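Local coordinates for conserved domain protein (Bacillus anthracis, PDB 3FBQ), which is of unknown function but is built mainly of antiparallel beta-sheets and belongs to families of the E-set, or immunoglobulin-like, group, at residues Thr29-Thr34 with Asn45-Asp50; Asn38-Thr43 with Lys131-His136; Ile56-Glu61 with Gly100-Thr105; Pro70-Gly75 with Trp119-Ile124. One frame throughout, in Å; residues are numbered along the deposited sequence.

Going from the N terminus, contact 1 closes first, zipping up the hairpin of strands 29-37 and 40-49. Contact 2 opens at the turn of that hairpin, inside the loop of contact 1, and closes only at 131-136, so the two cross. Contacts 3 and 4 both nest inside the long loop of contact 2 and cross each other, because 70-75 precedes 100-105 and 119-124 follows it; both open after contact 1 has closed. Contacts 1 and 3 pair neighbouring strands within the five-stranded sheet, contact 4 does so in the three-stranded sheet, and contact 2 ties the two sheets together at one end of the sandwich.

Contact 1 of 4, residues Thr29-Thr34 with Asn45-Asp50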
loop_
_atom_site.group_PDB
_atom_site.type_symbol
_atom_site.label_atom_id
_atom_site.label_comp_id
_atom_site.label_asym_id
_atom_site.label_seq_id
_atom_site.Cartn_x
_atom_site.Cartn_y
_atom_site.Cartn_z
ATOM N N THR A 29 -26.018 5.682 -8.035
ATOM C CA THR A 29 -26.353 4.334 -8.453
ATOM C C THR A 29 -25.981 3.481 -7.279
ATOM O O THR A 29 -24.790 3.446 -6.834
ATOM C CB THR A 29 -25.494 3.857 -9.620
ATOM O OG1 THR A 29 -25.507 4.832 -10.654
ATOM C CG2 THR A 29 -25.945 2.505 -10.116
ATOM N N GLU A 30 -27.001 2.807 -6.793
ATOM C CA GLU A 30 -26.877 2.011 -5.616
ATOM C C GLU A 30 -26.366 0.675 -6.062
ATOM O O GLU A 30 -26.984 0.088 -6.946
ATOM C CB GLU A 30 -28.249 1.826 -4.979
ATOM C CG GLU A 30 -28.387 0.531 -4.239
ATOM C CD GLU A 30 -29.500 0.591 -3.204
ATOM O OE1 GLU A 30 -29.287 1.258 -2.169
ATOM O OE2 GLU A 30 -30.594 -0.011 -3.447
ATOM N N LEU A 31 -25.266 0.179 -5.485
ATOM C CA LEU A 31 -24.953 -1.180 -5.844
ATOM C C LEU A 31 -24.782 -2.246 -4.777
ATOM O O LEU A 31 -25.061 -3.402 -5.019
ATOM C CB LEU A 31 -23.970 -1.277 -6.997
ATOM C CG LEU A 31 -22.639 -0.578 -7.185
ATOM C CD1 LEU A 31 -21.567 -1.481 -6.656
ATOM C CD2 LEU A 31 -22.514 -0.493 -8.661
ATOM N N ASN A 32 -24.396 -1.886 -3.578
ATOM C CA ASN A 32 -24.361 -2.892 -2.551
ATOM C C ASN A 32 -23.686 -4.183 -3.060
ATOM O O ASN A 32 -24.026 -5.273 -2.703
ATOM C CB ASN A 32 -25.751 -3.119 -1.952
ATOM C CG ASN A 32 -26.385 -1.845 -1.470
ATOM O OD1 ASN A 32 -25.741 -1.001 -0.829
ATOM N ND2 ASN A 32 -27.655 -1.659 -1.811
ATOM N N MET A 33 -22.692 -4.039 -3.908
ATOM C CA MET A 33 -21.873 -5.188 -4.309
ATOM C C MET A 33 -20.777 -5.523 -3.242
ATOM O O MET A 33 -20.087 -4.623 -2.741
ATOM C CB MET A 33 -21.395 -4.958 -5.734
ATOM C CG MET A 33 -19.964 -5.167 -6.009
ATOM S SD MET A 33 -19.737 -4.809 -7.796
ATOM C CE MET A 33 -19.779 -6.501 -8.486
ATOM N N THR A 34 -20.692 -6.795 -2.854
ATOM C CA THR A 34 -19.872 -7.223 -1.709
ATOM C C THR A 34 -18.677 -8.110 -2.063
ATOM O O THR A 34 -18.761 -8.904 -2.972
ATOM C CB THR A 34 -20.712 -8.019 -0.677
ATOM O OG1 THR A 34 -21.951 -7.336 -0.474
ATOM C CG2 THR A 34 -20.030 -8.062 0.633
ATOM N N ASN A 45 -21.312 0.822 -1.693
ATOM C CA ASN A 45 -22.746 1.092 -1.685
ATOM C C ASN A 45 -23.164 2.012 -2.827
ATOM O O ASN A 45 -23.486 1.550 -3.922
ATOM C CB ASN A 45 -23.170 1.693 -0.343
ATOM C CG ASN A 45 -23.136 0.682 0.785
ATOM O OD1 ASN A 45 -23.962 -0.229 0.843
ATOM N ND2 ASN A 45 -22.178 0.837 1.691
ATOM N N ASP A 46 -23.157 3.315 -2.564
ATOM C CA ASP A 46 -23.578 4.298 -3.555
ATOM C C ASP A 46 -22.431 4.664 -4.490
ATOM O O ASP A 46 -21.278 4.753 -4.069
ATOM C CB ASP A 46 -24.118 5.554 -2.868
ATOM C CG ASP A 46 -25.472 5.330 -2.224
ATOM O OD1 ASP A 46 -26.013 6.285 -1.627
ATOM O OD2 ASP A 46 -25.995 4.200 -2.315
ATOM N N VAL A 47 -22.755 4.876 -5.761
ATOM C CA VAL A 47 -21.755 5.245 -6.756
ATOM C C VAL A 47 -22.232 6.415 -7.611
ATOM O O VAL A 47 -23.411 6.504 -7.954
ATOM C CB VAL A 47 -21.407 4.058 -7.674
ATOM C CG1 VAL A 47 -22.612 3.667 -8.516
ATOM C CG2 VAL A 47 -20.219 4.403 -8.559
ATOM N N ILE A 48 -21.309 7.307 -7.952
ATOM C CA ILE A 48 -21.651 8.529 -8.701
ATOM C C ILE A 48 -20.392 9.203 -9.240
ATOM O O ILE A 48 -19.324 9.131 -8.661
ATOM C CB ILE A 48 -22.330 9.551 -7.801
ATOM C CG1 ILE A 48 -23.180 10.563 -8.635
ATOM C CG2 ILE A 48 -21.283 10.253 -6.848
ATOM C CD1 ILE A 48 -23.991 11.536 -7.793
ATOM N N SER A 49 -20.536 9.917 -10.333
ATOM C CA SER A 49 -19.405 10.481 -11.069
ATOM C C SER A 49 -19.861 11.749 -11.763
ATOM O O SER A 49 -20.838 11.778 -12.575
ATOM C CB SER A 49 -18.914 9.503 -12.117
ATOM O OG SER A 49 -18.164 10.195 -13.070
ATOM N N ASP A 50 -19.151 12.800 -11.379
ATOM C CA ASP A 50 -19.290 14.192 -11.841
ATOM C C ASP A 50 -19.098 14.196 -13.332
ATOM O O ASP A 50 -19.455 15.144 -13.964
ATOM C CB ASP A 50 -18.067 15.023 -11.304
ATOM C CG ASP A 50 -18.443 16.071 -10.320
ATOM O OD1 ASP A 50 -19.626 16.427 -10.315
ATOM O OD2 ASP A 50 -17.575 16.610 -9.570
#
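V47 and T29 face each other as a hydrogen-bonded antiparallel pair, and their side chains run alongside one another on one face of the sheet. T29 N donates to V47 O at 2.7 Å. V47 is the tightly packed residue: L31 brings CD2 obliquely to within 4.2 Å of V47 CG1, while L54 and V143 cover the valine from beyond the contact. The pairing belongs to the hairpin of strands 29-37 and 40-49, at one margin of the five-stranded sheet as counted within the chain. Past the pair E30-D46 the register slips by one residue. L31 N bonds to N45 O at 2.7 Å, and N32, in a left-handed conformation (phi 46°), comes opposite N45, their amide planes 68° apart.

On the other face D46 is buried, but E30 opposite it is solvent-exposed, as T29 is at the strand end. E30 OE1 stands 4.4 Å from D46 OD2. K25 would offset the repulsion between these like charges: it forms a salt bridge with D46 and a long, weak ion pair with E30. At T34 the strand edge pairs with a strand of the second subunit, whose P221 also packs on N32.

Contact 2 of 4, residues Asn38-Thr43 with Lys131-His136; sequences NGVKVT and KSIQGH
I133, N38 and V40 carry this contact, with I133 reaching both of the others through different branches. Its CG2 methyl, anti to the backbone N, lies 3.7 Å from N38 CB and 3.8 Å from N38 O, and the two side chains pass alongside, pointing opposite ways. Its CD1 sits 3.7 Å from V40 CG2, the valine methyl that stands anti to its own carbonyl carbon (CG1 takes the place anti to N, chi1 -173°). V40 CG2 also comes to 3.9 Å from I133 CG2, and the two side chains meet at a slant.

N38 uses its far end as well. Its amide carbon CG approaches Q134 O to 3.5 Å, which brings the polar group over the backbone of strand 131-144. N38 and G39 are both left-handed (phi 55° and 79°), as the two central residues of a type I' beta-turn are; this Asn-Gly turn connects strands 29-37 and 40-49. The contact therefore sets the tip of a hairpin from the five-stranded sheet against an outer strand, within this chain, of the three-stranded sheet, at one end of a two-sheet sandwich, consistent with an immunoglobulin-like E-set fold. Farther along, V42 continues the packing onto W137 and F139 of strand 131-144, and bonds from W137 NE1 to V40 O and between S37 OG and H136 O extend the joint.

Strand 131-144 has partners along both its edges here. I133 shares backbone bonds with I124 of its own sheet, whereas Q134, G135 and H136 pair antiparallel with a strand of the second subunit.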
loop_
_atom_site.group_PDB
_atom_site.type_symbol
_atom_site.label_atom_id
_atom_site.label_comp_id
_atom_site.label_asym_id
_atom_site.label_seq_id
_atom_site.Cartn_x
_atom_site.Cartn_y
_atom_site.Cartn_z
ATOM N N ASN A 38 -11.206 -13.220 4.965
ATOM C CA ASN A 38 -10.565 -13.042 6.249
ATOM C C ASN A 38 -11.315 -12.420 7.355
ATOM O O ASN A 38 -10.718 -11.665 8.127
ATOM C CB ASN A 38 -9.378 -12.150 6.114
ATOM C CG ASN A 38 -8.147 -12.898 5.915
ATOM O OD1 ASN A 38 -7.729 -13.061 4.758
ATOM N ND2 ASN A 38 -7.545 -13.412 7.014
ATOM N N GLY A 39 -12.587 -12.721 7.463
ATOM C CA GLY A 39 -13.406 -12.095 8.461
ATOM C C GLY A 39 -13.872 -10.692 8.131
ATOM O O GLY A 39 -14.587 -10.088 8.946
ATOM N N VAL A 40 -13.492 -10.167 6.956
ATOM C CA VAL A 40 -13.849 -8.815 6.572
ATOM C C VAL A 40 -14.726 -8.707 5.269
ATOM O O VAL A 40 -14.295 -9.009 4.148
ATOM C CB VAL A 40 -12.520 -7.933 6.468
ATOM C CG1 VAL A 40 -12.804 -6.427 6.241
ATOM C CG2 VAL A 40 -11.651 -8.136 7.702
ATOM N N LYS A 41 -15.942 -8.205 5.444
ATOM C CA LYS A 41 -16.876 -7.982 4.368
ATOM C C LYS A 41 -16.782 -6.534 3.993
ATOM O O LYS A 41 -17.091 -5.686 4.834
ATOM C CB LYS A 41 -18.280 -8.305 4.914
ATOM C CG LYS A 41 -19.352 -8.539 3.850
ATOM C CD LYS A 41 -20.687 -9.046 4.389
ATOM C CE LYS A 41 -21.728 -8.912 3.268
ATOM N NZ LYS A 41 -23.195 -8.978 3.640
ATOM N N VAL A 42 -16.313 -6.220 2.779
ATOM C CA VAL A 42 -16.376 -4.842 2.229
ATOM C C VAL A 42 -17.502 -4.732 1.173
ATOM O O VAL A 42 -17.525 -5.538 0.261
ATOM C CB VAL A 42 -15.075 -4.390 1.561
ATOM C CG1 VAL A 42 -15.212 -2.915 0.992
ATOM C CG2 VAL A 42 -13.856 -4.513 2.543
ATOM N N THR A 43 -18.430 -3.761 1.351
ATOM C CA THR A 43 -19.495 -3.420 0.441
ATOM C C THR A 43 -19.271 -2.057 -0.132
ATOM O O THR A 43 -18.864 -1.135 0.570
ATOM C CB THR A 43 -20.785 -3.365 1.178
ATOM O OG1 THR A 43 -20.930 -4.646 1.759
ATOM C CG2 THR A 43 -22.035 -3.131 0.217
ATOM N N LYS A 131 -1.620 -4.108 14.183
ATOM C CA LYS A 131 -1.944 -5.322 13.506
ATOM C C LYS A 131 -2.631 -4.911 12.225
ATOM O O LYS A 131 -3.155 -3.791 12.145
ATOM C CB LYS A 131 -2.997 -6.027 14.335
ATOM C CG LYS A 131 -2.941 -7.481 14.169
ATOM C CD LYS A 131 -4.132 -8.102 14.825
ATOM C CE LYS A 131 -5.342 -7.920 13.970
ATOM N NZ LYS A 131 -6.485 -8.206 14.846
ATOM N N SER A 132 -2.658 -5.807 11.240
ATOM C CA SER A 132 -3.410 -5.553 10.021
ATOM C C SER A 132 -4.071 -6.862 9.708
ATOM O O SER A 132 -3.627 -7.882 10.218
ATOM C CB SER A 132 -2.509 -5.169 8.872
ATOM O OG SER A 132 -1.548 -6.200 8.690
ATOM N N ILE A 133 -5.158 -6.795 8.928
ATOM C CA ILE A 133 -5.736 -7.958 8.319
ATOM C C ILE A 133 -5.279 -7.960 6.857
ATOM O O ILE A 133 -5.622 -7.068 6.068
ATOM C CB ILE A 133 -7.274 -7.995 8.444
ATOM C CG1 ILE A 133 -7.726 -8.197 9.882
ATOM C CG2 ILE A 133 -7.861 -9.146 7.647
ATOM C CD1 ILE A 133 -8.964 -7.451 10.128
ATOM N N GLN A 134 -4.472 -8.953 6.508
ATOM C CA GLN A 134 -3.999 -9.118 5.145
ATOM C C GLN A 134 -5.055 -9.737 4.228
ATOM O O GLN A 134 -5.847 -10.551 4.661
ATOM C CB GLN A 134 -2.768 -10.003 5.185
ATOM C CG GLN A 134 -1.605 -9.344 5.936
ATOM C CD GLN A 134 -0.823 -8.322 5.101
ATOM O OE1 GLN A 134 -0.888 -7.087 5.329
ATOM N NE2 GLN A 134 -0.033 -8.848 4.139
ATOM N N GLY A 135 -5.107 -9.338 2.975
ATOM C CA GLY A 135 -5.878 -10.080 1.999
ATOM C C GLY A 135 -6.090 -9.234 0.773
ATOM O O GLY A 135 -5.413 -8.225 0.554
ATOM N N HIS A 136 -7.070 -9.636 -0.016
ATOM C CA HIS A 136 -7.475 -8.923 -1.213
ATOM C C HIS A 136 -8.996 -8.700 -1.223
ATOM O O HIS A 136 -9.769 -9.650 -1.063
ATOM C CB HIS A 136 -7.140 -9.785 -2.419
ATOM C CG HIS A 136 -5.806 -9.503 -3.000
ATOM N ND1 HIS A 136 -4.936 -10.506 -3.398
ATOM C CD2 HIS A 136 -5.170 -8.333 -3.243
ATOM C CE1 HIS A 136 -3.846 -9.966 -3.903
ATOM N NE2 HIS A 136 -3.957 -8.648 -3.816
#

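Contact 3 of 4, residues Ile56-Glu61 with Gly100-Thr105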
loop_
_atom_site.group_PDB
_atom_site.type_symbol
_atom_site.label_atom_id
_atom_site.label_comp_id
_atom_site.label_asym_id
_atom_site.label_seq_id
_atom_site.Cartn_x
_atom_site.Cartn_y
_atom_site.Cartn_z
ATOM N N ILE A 56 -17.573 7.381 -4.040
ATOM C CA ILE A 56 -17.988 6.056 -3.718
ATOM C C ILE A 56 -18.206 5.941 -2.216
ATOM O O ILE A 56 -17.489 6.563 -1.401
ATOM C CB ILE A 56 -16.877 5.149 -4.190
ATOM C CG1 ILE A 56 -17.393 4.384 -5.351
ATOM C CG2 ILE A 56 -16.088 4.350 -3.040
ATOM C CD1 ILE A 56 -16.354 3.465 -5.790
ATOM N N THR A 57 -19.176 5.109 -1.873
ATOM C CA THR A 57 -19.637 4.966 -0.527
ATOM C C THR A 57 -19.496 3.491 -0.176
ATOM O O THR A 57 -19.715 2.609 -1.036
ATOM C CB THR A 57 -21.053 5.526 -0.525
ATOM O OG1 THR A 57 -21.008 6.869 0.013
ATOM C CG2 THR A 57 -21.960 4.725 0.246
ATOM N N TYR A 58 -19.066 3.186 1.041
ATOM C CA TYR A 58 -18.857 1.793 1.345
ATOM C C TYR A 58 -19.095 1.483 2.782
ATOM O O TYR A 58 -19.109 2.381 3.625
ATOM C CB TYR A 58 -17.431 1.367 0.972
ATOM C CG TYR A 58 -16.395 2.051 1.827
ATOM C CD1 TYR A 58 -15.788 3.266 1.411
ATOM C CD2 TYR A 58 -16.044 1.524 3.070
ATOM C CE1 TYR A 58 -14.900 3.893 2.173
ATOM C CE2 TYR A 58 -15.127 2.167 3.880
ATOM C CZ TYR A 58 -14.543 3.338 3.417
ATOM O OH TYR A 58 -13.633 3.957 4.233
ATOM N N SER A 59 -19.242 0.192 3.065
ATOM C CA SER A 59 -19.226 -0.324 4.428
ATOM C C SER A 59 -18.110 -1.289 4.628
ATOM O O SER A 59 -17.603 -1.886 3.705
ATOM C CB SER A 59 -20.522 -1.028 4.756
ATOM O OG SER A 59 -21.502 -0.360 4.009
ATOM N N LEU A 60 -17.751 -1.464 5.875
ATOM C CA LEU A 60 -16.688 -2.326 6.206
ATOM C C LEU A 60 -17.189 -3.011 7.477
ATOM O O LEU A 60 -17.542 -2.319 8.428
ATOM C CB LEU A 60 -15.467 -1.450 6.428
ATOM C CG LEU A 60 -14.183 -2.080 6.923
ATOM C CD1 LEU A 60 -13.647 -2.837 5.768
ATOM C CD2 LEU A 60 -13.219 -1.000 7.386
ATOM N N GLU A 61 -17.304 -4.349 7.442
ATOM C CA GLU A 61 -17.799 -5.128 8.558
ATOM C C GLU A 61 -16.832 -6.221 8.854
ATOM O O GLU A 61 -16.318 -6.852 7.938
ATOM C CB GLU A 61 -19.126 -5.770 8.265
ATOM C CG GLU A 61 -20.194 -4.785 8.031
ATOM C CD GLU A 61 -21.377 -5.454 7.449
ATOM O OE1 GLU A 61 -21.727 -6.514 8.022
ATOM O OE2 GLU A 61 -21.915 -4.960 6.413
ATOM N N GLY A 100 -17.815 4.624 5.070
ATOM C CA GLY A 100 -16.897 5.632 4.590
ATOM C C GLY A 100 -17.140 6.078 3.191
ATOM O O GLY A 100 -18.063 5.585 2.495
ATOM N N MET A 101 -16.297 6.983 2.731
ATOM C CA MET A 101 -16.459 7.484 1.346
ATOM C C MET A 101 -15.071 7.573 0.770
ATOM O O MET A 101 -14.149 8.029 1.441
ATOM C CB MET A 101 -17.191 8.868 1.333
ATOM C CG MET A 101 -17.256 9.654 -0.032
ATOM S SD MET A 101 -18.345 11.170 -0.022
ATOM C CE MET A 101 -17.412 12.118 1.118
ATOM N N VAL A 102 -14.876 7.087 -0.440
ATOM C CA VAL A 102 -13.657 7.486 -1.180
ATOM C C VAL A 102 -13.971 8.270 -2.492
ATOM O O VAL A 102 -14.939 7.957 -3.236
ATOM C CB VAL A 102 -12.513 6.416 -1.290
ATOM C CG1 VAL A 102 -12.875 4.980 -0.779
ATOM C CG2 VAL A 102 -11.979 6.405 -2.631
ATOM N N THR A 103 -13.126 9.252 -2.757
ATOM C CA THR A 103 -13.335 10.264 -3.759
ATOM C C THR A 103 -12.124 10.264 -4.670
ATOM O O THR A 103 -11.041 10.410 -4.173
ATOM C CB THR A 103 -13.291 11.589 -2.981
ATOM O OG1 THR A 103 -14.597 11.864 -2.540
ATOM C CG2 THR A 103 -12.747 12.771 -3.751
ATOM N N THR A 104 -12.256 10.149 -5.985
ATOM C CA THR A 104 -11.080 10.375 -6.844
ATOM C C THR A 104 -11.347 11.392 -7.982
ATOM O O THR A 104 -12.395 11.361 -8.617
ATOM C CB THR A 104 -10.554 9.054 -7.373
ATOM O OG1 THR A 104 -10.471 8.151 -6.275
ATOM C CG2 THR A 104 -9.174 9.209 -7.993
ATOM N N THR A 105 -10.404 12.295 -8.213
ATOM C CA THR A 105 -10.535 13.294 -9.241
ATOM C C THR A 105 -9.461 13.066 -10.300
ATOM O O THR A 105 -8.268 13.086 -9.980
ATOM C CB THR A 105 -10.435 14.711 -8.616
ATOM O OG1 THR A 105 -11.483 14.786 -7.657
ATOM C CG2 THR A 105 -10.711 15.771 -9.612
#
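G100 lies beneath the ring of Y58 and is bonded twice to the same residue: G100 N donates to Y58 O, and Y58 N to G100 O, both at 3.0 Å. With no side chain in the way, the ring lies over the glycine backbone, and G100 CA makes a CH-pi contact 3.8 Å from the centroid of the Y58 ring, 26° off its normal. Y58 CG, set between the backbone N and the carbonyl carbon (chi1 66°), starts the ring off in that direction.

M101 forms a non-hydrogen-bonded pair with T57, and both side chains turn to the opposite face. There helix 9-12 covers them, F10 touching both. M101 CG, anti to the backbone N, lies 3.4 Å from I56 O.

V102 repeats the paired hydrogen bonding of G100, now with I56: I56 N to V102 O and V102 N to I56 O, each 2.8 Å. Its CG1 methyl is shared, 3.7 Å from Y58 CE1 and 4.0 Å from I56 CG2. Farther on, T104 packs on L76 and on H136 of the third subunit.

The four backbone bonds use the N-H and C=O groups of I56, Y58, G100 and V102, joining two inner strands of the sheet, while I56, Y58 and V102 present an apolar surface to the sandwich interior, where W119 meets the Y58 ring at about 50°. Cohesion here rests on main-chain bonding and apolar packing rather than on charge.

Contact 4 of 4, residues Pro70-Gly75 with Trp119-Ile124; sequences PIILGG and WNIEGI
I72 sits between I124 and I121 at the apolar centre of this contact. I72 and I124 run alongside each other in the same direction, each with CG1 anti to its carbonyl carbon (chi1 -61° and -50°), and their CD1 methyls meet at 3.8 Å. The other branch, I72 CG2, turns to I121 and lies 3.8 Å from I121 CG1, those two side chains crossing. At the margin of this group P70 CB lies 4.2 Å from I124 CG2.

Further out, the backbone carries the contact. L73 faces both E122 and G123 in a classic beta bulge: L73 N donates to G123 O at 2.9 Å, and E122 N donates to L73 O. The register shifts by one residue here, and at G74, with its positive phi (139°), the chain turns a corner, the CG of E122 passing 4.0 Å from G74 CA. Beyond the corner G75 and N120 exchange two bonds, G75 N to N120 O and N120 N to G75 O, both 3.1 Å. G75 O also lies at the edge of the W119 indole, 3.5 Å from W119 CD1, while I121 CD1 lies over one face of that ring, toward its rim.

In the three-stranded sheet, strand 114-126 runs between 71-78 and 131-144, and I121 touches W137 of the latter. W119 reaches V42, I44 and V102 in the facing sheet. L73 meets the L73 residues of the second and third subunits, where the three copies come together.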
loop_
_atom_site.group_PDB
_atom_site.type_symbol
_atom_site.label_atom_id
_atom_site.label_comp_id
_atom_site.label_asym_id
_atom_site.label_seq_id
_atom_site.Cartn_x
_atom_site.Cartn_y
_atom_site.Cartn_z
ATOM N N PRO A 70 -9.452 2.579 11.598
ATOM C CA PRO A 70 -8.856 1.555 10.730
ATOM C C PRO A 70 -8.240 2.196 9.467
ATOM O O PRO A 70 -8.725 3.212 8.983
ATOM C CB PRO A 70 -10.032 0.611 10.412
ATOM C CG PRO A 70 -11.270 1.118 11.284
ATOM C CD PRO A 70 -10.927 2.490 11.761
ATOM N N ILE A 71 -7.161 1.632 8.942
ATOM C CA ILE A 71 -6.553 2.198 7.743
ATOM C C ILE A 71 -6.703 1.291 6.510
ATOM O O ILE A 71 -6.214 0.144 6.501
ATOM C CB ILE A 71 -5.079 2.441 7.969
ATOM C CG1 ILE A 71 -4.881 3.304 9.182
ATOM C CG2 ILE A 71 -4.474 3.161 6.783
ATOM C CD1 ILE A 71 -3.566 3.925 9.174
ATOM N N ILE A 72 -7.404 1.781 5.486
ATOM C CA ILE A 72 -7.546 1.013 4.250
ATOM C C ILE A 72 -6.216 1.073 3.527
ATOM O O ILE A 72 -5.830 2.185 3.127
ATOM C CB ILE A 72 -8.549 1.620 3.212
ATOM C CG1 ILE A 72 -9.991 1.744 3.736
ATOM C CG2 ILE A 72 -8.560 0.726 1.960
ATOM C CD1 ILE A 72 -10.610 0.355 4.190
ATOM N N LEU A 73 -5.536 -0.069 3.369
ATOM C CA LEU A 73 -4.403 -0.206 2.475
ATOM C C LEU A 73 -4.845 -0.631 1.054
ATOM O O LEU A 73 -5.436 -1.729 0.878
ATOM C CB LEU A 73 -3.403 -1.227 3.031
ATOM C CG LEU A 73 -2.802 -0.991 4.420
ATOM C CD1 LEU A 73 -2.031 -2.140 5.058
ATOM C CD2 LEU A 73 -2.033 0.325 4.537
ATOM N N GLY A 74 -4.508 0.174 0.045
ATOM C CA GLY A 74 -4.880 -0.078 -1.336
ATOM C C GLY A 74 -5.304 1.228 -1.991
ATOM O O GLY A 74 -4.858 2.246 -1.613
ATOM N N GLY A 75 -6.170 1.236 -2.991
ATOM C CA GLY A 75 -6.432 2.479 -3.684
ATOM C C GLY A 75 -7.566 2.396 -4.640
ATOM O O GLY A 75 -7.848 1.359 -5.189
ATOM N N TRP A 119 -11.176 -0.586 -7.424
ATOM C CA TRP A 119 -10.915 -0.430 -5.995
ATOM C C TRP A 119 -10.209 -1.675 -5.468
ATOM O O TRP A 119 -10.801 -2.740 -5.357
ATOM C CB TRP A 119 -12.224 -0.153 -5.240
ATOM C CG TRP A 119 -11.985 0.418 -3.904
ATOM C CD1 TRP A 119 -10.898 1.150 -3.515
ATOM C CD2 TRP A 119 -12.829 0.311 -2.760
ATOM N NE1 TRP A 119 -11.015 1.514 -2.194
ATOM C CE2 TRP A 119 -12.179 1.003 -1.697
ATOM C CE3 TRP A 119 -14.076 -0.304 -2.517
ATOM C CZ2 TRP A 119 -12.733 1.112 -0.427
ATOM C CZ3 TRP A 119 -14.647 -0.176 -1.266
ATOM C CH2 TRP A 119 -13.972 0.517 -0.225
ATOM N N ASN A 120 -8.930 -1.551 -5.179
ATOM C CA ASN A 120 -8.121 -2.738 -4.864
ATOM C C ASN A 120 -7.607 -2.631 -3.427
ATOM O O ASN A 120 -6.688 -1.824 -3.164
ATOM C CB ASN A 120 -6.916 -2.937 -5.849
ATOM C CG ASN A 120 -7.348 -3.151 -7.320
ATOM O OD1 ASN A 120 -8.345 -3.835 -7.619
ATOM N ND2 ASN A 120 -6.599 -2.556 -8.239
ATOM N N ILE A 121 -8.196 -3.414 -2.504
ATOM C CA ILE A 121 -7.799 -3.275 -1.111
ATOM C C ILE A 121 -6.867 -4.351 -0.748
ATOM O O ILE A 121 -7.134 -5.503 -1.034
ATOM C CB ILE A 121 -8.959 -3.292 -0.176
ATOM C CG1 ILE A 121 -9.763 -2.027 -0.435
ATOM C CG2 ILE A 121 -8.452 -3.383 1.364
ATOM C CD1 ILE A 121 -11.214 -2.176 0.005
ATOM N N GLU A 122 -5.751 -3.994 -0.142
ATOM C CA GLU A 122 -4.814 -5.061 0.168
ATOM C C GLU A 122 -4.663 -5.306 1.656
ATOM O O GLU A 122 -3.863 -6.105 2.053
ATOM C CB GLU A 122 -3.451 -4.833 -0.438
ATOM C CG GLU A 122 -3.389 -3.798 -1.527
ATOM C CD GLU A 122 -1.936 -3.285 -1.711
ATOM O OE1 GLU A 122 -1.418 -3.571 -2.832
ATOM O OE2 GLU A 122 -1.319 -2.655 -0.734
ATOM N N GLY A 123 -5.462 -4.650 2.481
ATOM C CA GLY A 123 -5.234 -4.742 3.900
ATOM C C GLY A 123 -6.020 -3.732 4.675
ATOM O O GLY A 123 -6.431 -2.699 4.167
ATOM N N ILE A 124 -6.252 -4.084 5.922
ATOM C CA ILE A 124 -6.882 -3.210 6.901
ATOM C C ILE A 124 -5.940 -3.183 8.047
ATOM O O ILE A 124 -5.726 -4.212 8.704
ATOM C CB ILE A 124 -8.175 -3.821 7.442
ATOM C CG1 ILE A 124 -9.049 -4.262 6.269
ATOM C CG2 ILE A 124 -8.909 -2.792 8.239
ATOM C CD1 ILE A 124 -9.458 -3.099 5.334
#